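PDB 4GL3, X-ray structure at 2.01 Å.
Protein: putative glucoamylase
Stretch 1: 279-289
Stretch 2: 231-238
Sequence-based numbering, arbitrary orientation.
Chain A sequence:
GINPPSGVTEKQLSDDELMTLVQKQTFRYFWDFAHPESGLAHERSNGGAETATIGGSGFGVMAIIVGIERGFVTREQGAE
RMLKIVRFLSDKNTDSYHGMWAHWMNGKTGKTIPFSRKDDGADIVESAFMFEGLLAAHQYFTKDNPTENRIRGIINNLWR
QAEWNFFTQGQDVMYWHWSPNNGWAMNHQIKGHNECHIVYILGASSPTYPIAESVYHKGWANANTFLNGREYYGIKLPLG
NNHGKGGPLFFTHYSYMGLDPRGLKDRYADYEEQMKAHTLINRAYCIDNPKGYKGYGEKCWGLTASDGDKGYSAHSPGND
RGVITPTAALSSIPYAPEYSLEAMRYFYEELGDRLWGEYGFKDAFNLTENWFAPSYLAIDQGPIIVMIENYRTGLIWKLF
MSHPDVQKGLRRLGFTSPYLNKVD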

# COMPACT_ATOMS: atom_id res chain seq x y z
N THR A 279 -14.29 5.24 -2.65
CA THR A 279 -14.51 4.16 -3.62
C THR A 279 -15.75 4.38 -4.49
O THR A 279 -15.71 4.21 -5.71
CB THR A 279 -14.57 2.80 -2.89
OG1 THR A 279 -13.34 2.61 -2.17
CG2 THR A 279 -14.87 1.62 -3.86
N LEU A 280 -16.85 4.79 -3.87
CA LEU A 280 -18.13 4.88 -4.62
C LEU A 280 -18.15 6.12 -5.50
O LEU A 280 -18.69 6.11 -6.58
CB LEU A 280 -19.33 4.85 -3.67
CG LEU A 280 -19.57 3.49 -3.00
CD1 LEU A 280 -20.89 3.45 -2.24
CD2 LEU A 280 -19.56 2.38 -4.05
N ILE A 281 -17.53 7.19 -5.04
CA ILE A 281 -17.35 8.38 -5.86
C ILE A 281 -16.47 8.12 -7.11
O ILE A 281 -16.82 8.55 -8.21
CB ILE A 281 -16.81 9.54 -5.00
CG1 ILE A 281 -17.91 10.03 -4.04
CG2 ILE A 281 -16.27 10.67 -5.88
CD1 ILE A 281 -17.35 10.85 -2.85
N ASN A 282 -15.35 7.42 -6.93
CA ASN A 282 -14.46 7.04 -8.04
C ASN A 282 -15.23 6.21 -9.08
O ASN A 282 -15.23 6.49 -10.30
CB ASN A 282 -13.25 6.31 -7.43
CG ASN A 282 -12.09 6.16 -8.39
OD1 ASN A 282 -12.11 5.27 -9.25
ND2 ASN A 282 -11.03 6.99 -8.21
N ARG A 283 -15.99 5.23 -8.58
CA ARG A 283 -16.88 4.46 -9.43
C ARG A 283 -17.94 5.31 -10.10
O ARG A 283 -18.19 5.14 -11.30
CB ARG A 283 -17.53 3.32 -8.64
CG ARG A 283 -18.54 2.53 -9.44
CD ARG A 283 -19.17 1.43 -8.59
NE ARG A 283 -20.21 0.68 -9.29
CZ ARG A 283 -21.50 1.02 -9.31
NH1 ARG A 283 -21.91 2.10 -8.68
NH2 ARG A 283 -22.38 0.27 -9.94
N ALA A 284 -18.61 6.19 -9.35
CA ALA A 284 -19.66 7.04 -9.93
C ALA A 284 -19.09 7.93 -11.03
O ALA A 284 -19.74 8.14 -12.07
CB ALA A 284 -20.40 7.89 -8.87
N TYR A 285 -17.87 8.44 -10.83
CA TYR A 285 -17.22 9.24 -11.86
C TYR A 285 -17.11 8.40 -13.15
O TYR A 285 -17.43 8.89 -14.25
CB TYR A 285 -15.84 9.78 -11.44
CG TYR A 285 -15.12 10.43 -12.60
CD1 TYR A 285 -15.34 11.75 -12.93
CD2 TYR A 285 -14.31 9.69 -13.42
CE1 TYR A 285 -14.70 12.35 -14.00
CE2 TYR A 285 -13.69 10.25 -14.52
CZ TYR A 285 -13.88 11.59 -14.80
OH TYR A 285 -13.28 12.14 -15.89
N CYS A 286 -16.70 7.15 -13.01
CA CYS A 286 -16.48 6.31 -14.18
C CYS A 286 -17.77 6.01 -14.89
O CYS A 286 -17.81 5.98 -16.14
CB CYS A 286 -15.72 5.05 -13.77
SG CYS A 286 -13.99 5.38 -13.25
N ILE A 287 -18.84 5.83 -14.12
CA ILE A 287 -20.15 5.58 -14.71
C ILE A 287 -20.64 6.85 -15.39
O ILE A 287 -21.17 6.78 -16.49
CB ILE A 287 -21.18 5.07 -13.67
CG1 ILE A 287 -20.75 3.69 -13.14
CG2 ILE A 287 -22.59 5.03 -14.26
CD1 ILE A 287 -21.54 3.23 -11.93
N ASP A 288 -20.47 8.01 -14.76
CA ASP A 288 -20.80 9.28 -15.42
C ASP A 288 -20.03 9.44 -16.74
O ASP A 288 -20.60 9.85 -17.73
CB ASP A 288 -20.48 10.47 -14.50
CG ASP A 288 -21.03 11.78 -15.05
OD1 ASP A 288 -22.20 11.80 -15.47
OD2 ASP A 288 -20.30 12.78 -15.08
N ASN A 289 -18.74 9.08 -16.75
CA ASN A 289 -17.88 9.12 -17.94
C ASN A 289 -17.98 10.46 -18.68
O ASN A 289 -18.31 10.51 -19.86
CB ASN A 289 -18.24 7.98 -18.89
CG ASN A 289 -17.21 7.77 -20.00
OD1 ASN A 289 -16.07 8.22 -19.92
ND2 ASN A 289 -17.61 7.06 -21.02
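Stretch 2 231-238: EYYGIKLP

The most unusual feature of this contact is that a tight hairpin turn, rather than the flat of a strand, supplies the residue of stretch 2 most covered by the helix: Tyr-233, in the type I' turn from Tyr-232 to Ile-235, lays its ring along the helix 279-288. No hydrogen bond joins the two stretches, so the packing rests on shape and apolar contact.

The turn closes with a pair of backbone hydrogen bonds, Tyr-232 N to Ile-235 O and Ile-235 N to Tyr-232 O, both 2.9 Å. Tyr-233 (phi/psi 50/42) and Gly-234 (77/4) occupy its two corners with positive phi, a condition that favours glycine at the second; nothing of the helix lies near Gly-234. Strand 235-238 then crosses the helix with a signed angle of -130°, its axis coming within 9.3 Å, so the two run obliquely in broadly opposed directions.

Tyr-233 points toward the helix with chi1 at -48° (m). The small methyl of Ala-284 lets the ring come close, Ala-284 CB lying 3.6 Å from Tyr-233 CG. One turn further along, Asp-288 CB is 3.9 Å from Tyr-233 CE1. The phenol oxygen reaches the edge of the neighbouring ring, with Tyr-233 OH 3.3 Å from Tyr-285 CD1.

Ile-281 is the other anchor. Its CB points sideways, but the m,t rotamer carries the end of the chain nearer, and this long, branched residue touches both arms of the hairpin: Ile-281 CG2 is 3.9 Å from Tyr-232 CB, Ile-281 CG1 3.8 Å from Ile-235 CB, and Ile-281 CD1 3.7 Å from Leu-237 CB. Leu-280 extends the apolar patch, with its CB 3.9 Å from Ile-235 CD1. Along the strand, Ile-235 and Leu-237 point toward the helix while Lys-236 between them points away, the usual alternation that leaves its charged chain exposed.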

# COMPACT_ATOMS: atom_id res chain seq x y z
N GLU A 231 -20.13 17.09 -1.32
CA GLU A 231 -20.90 16.01 -1.90
C GLU A 231 -20.52 15.81 -3.38
O GLU A 231 -20.40 16.76 -4.13
CB GLU A 231 -22.38 16.38 -1.76
CG GLU A 231 -23.34 15.23 -1.87
CD GLU A 231 -24.75 15.68 -1.54
OE1 GLU A 231 -24.99 15.94 -0.35
OE2 GLU A 231 -25.59 15.79 -2.47
N TYR A 232 -20.32 14.56 -3.78
CA TYR A 232 -20.03 14.22 -5.16
C TYR A 232 -20.99 13.09 -5.57
O TYR A 232 -21.02 12.04 -4.90
CB TYR A 232 -18.58 13.77 -5.29
CG TYR A 232 -17.54 14.75 -4.75
CD1 TYR A 232 -17.19 14.76 -3.39
CD2 TYR A 232 -16.88 15.64 -5.59
CE1 TYR A 232 -16.23 15.61 -2.88
CE2 TYR A 232 -15.92 16.52 -5.08
CZ TYR A 232 -15.59 16.51 -3.73
OH TYR A 232 -14.63 17.38 -3.19
N TYR A 233 -21.79 13.31 -6.61
CA TYR A 233 -22.81 12.32 -7.03
C TYR A 233 -23.65 11.88 -5.81
O TYR A 233 -23.92 10.69 -5.62
CB TYR A 233 -22.15 11.10 -7.70
CG TYR A 233 -21.13 11.45 -8.76
CD1 TYR A 233 -21.51 11.84 -10.06
CD2 TYR A 233 -19.80 11.47 -8.45
CE1 TYR A 233 -20.56 12.19 -11.01
CE2 TYR A 233 -18.84 11.81 -9.39
CZ TYR A 233 -19.24 12.18 -10.66
OH TYR A 233 -18.25 12.52 -11.53
N GLY A 234 -24.02 12.83 -4.97
CA GLY A 234 -24.88 12.53 -3.82
C GLY A 234 -24.15 11.87 -2.65
O GLY A 234 -24.78 11.54 -1.68
N ILE A 235 -22.84 11.71 -2.73
CA ILE A 235 -22.07 11.06 -1.63
C ILE A 235 -21.14 12.05 -0.91
O ILE A 235 -20.31 12.72 -1.53
CB ILE A 235 -21.26 9.86 -2.18
CG1 ILE A 235 -22.20 8.86 -2.92
CG2 ILE A 235 -20.51 9.15 -1.06
CD1 ILE A 235 -21.53 8.02 -4.00
N LYS A 236 -21.25 12.09 0.41
CA LYS A 236 -20.47 12.98 1.24
C LYS A 236 -19.08 12.36 1.38
O LYS A 236 -18.96 11.20 1.80
CB LYS A 236 -21.17 13.13 2.60
CG LYS A 236 -20.83 14.41 3.37
CD LYS A 236 -20.80 14.22 4.89
CE LYS A 236 -19.46 13.64 5.35
NZ LYS A 236 -19.38 13.35 6.81
N LEU A 237 -18.03 13.11 1.03
CA LEU A 237 -16.64 12.66 1.17
C LEU A 237 -15.96 13.40 2.34
O LEU A 237 -15.68 14.60 2.22
CB LEU A 237 -15.86 12.94 -0.14
CG LEU A 237 -14.39 12.54 -0.23
CD1 LEU A 237 -14.19 11.03 -0.08
CD2 LEU A 237 -13.79 13.05 -1.55
N PRO A 238 -15.70 12.70 3.47
CA PRO A 238 -15.16 13.41 4.67
C PRO A 238 -13.85 14.16 4.43
O PRO A 238 -13.73 15.32 4.84
CB PRO A 238 -14.98 12.30 5.71
CG PRO A 238 -16.00 11.25 5.31
CD PRO A 238 -16.08 11.30 3.80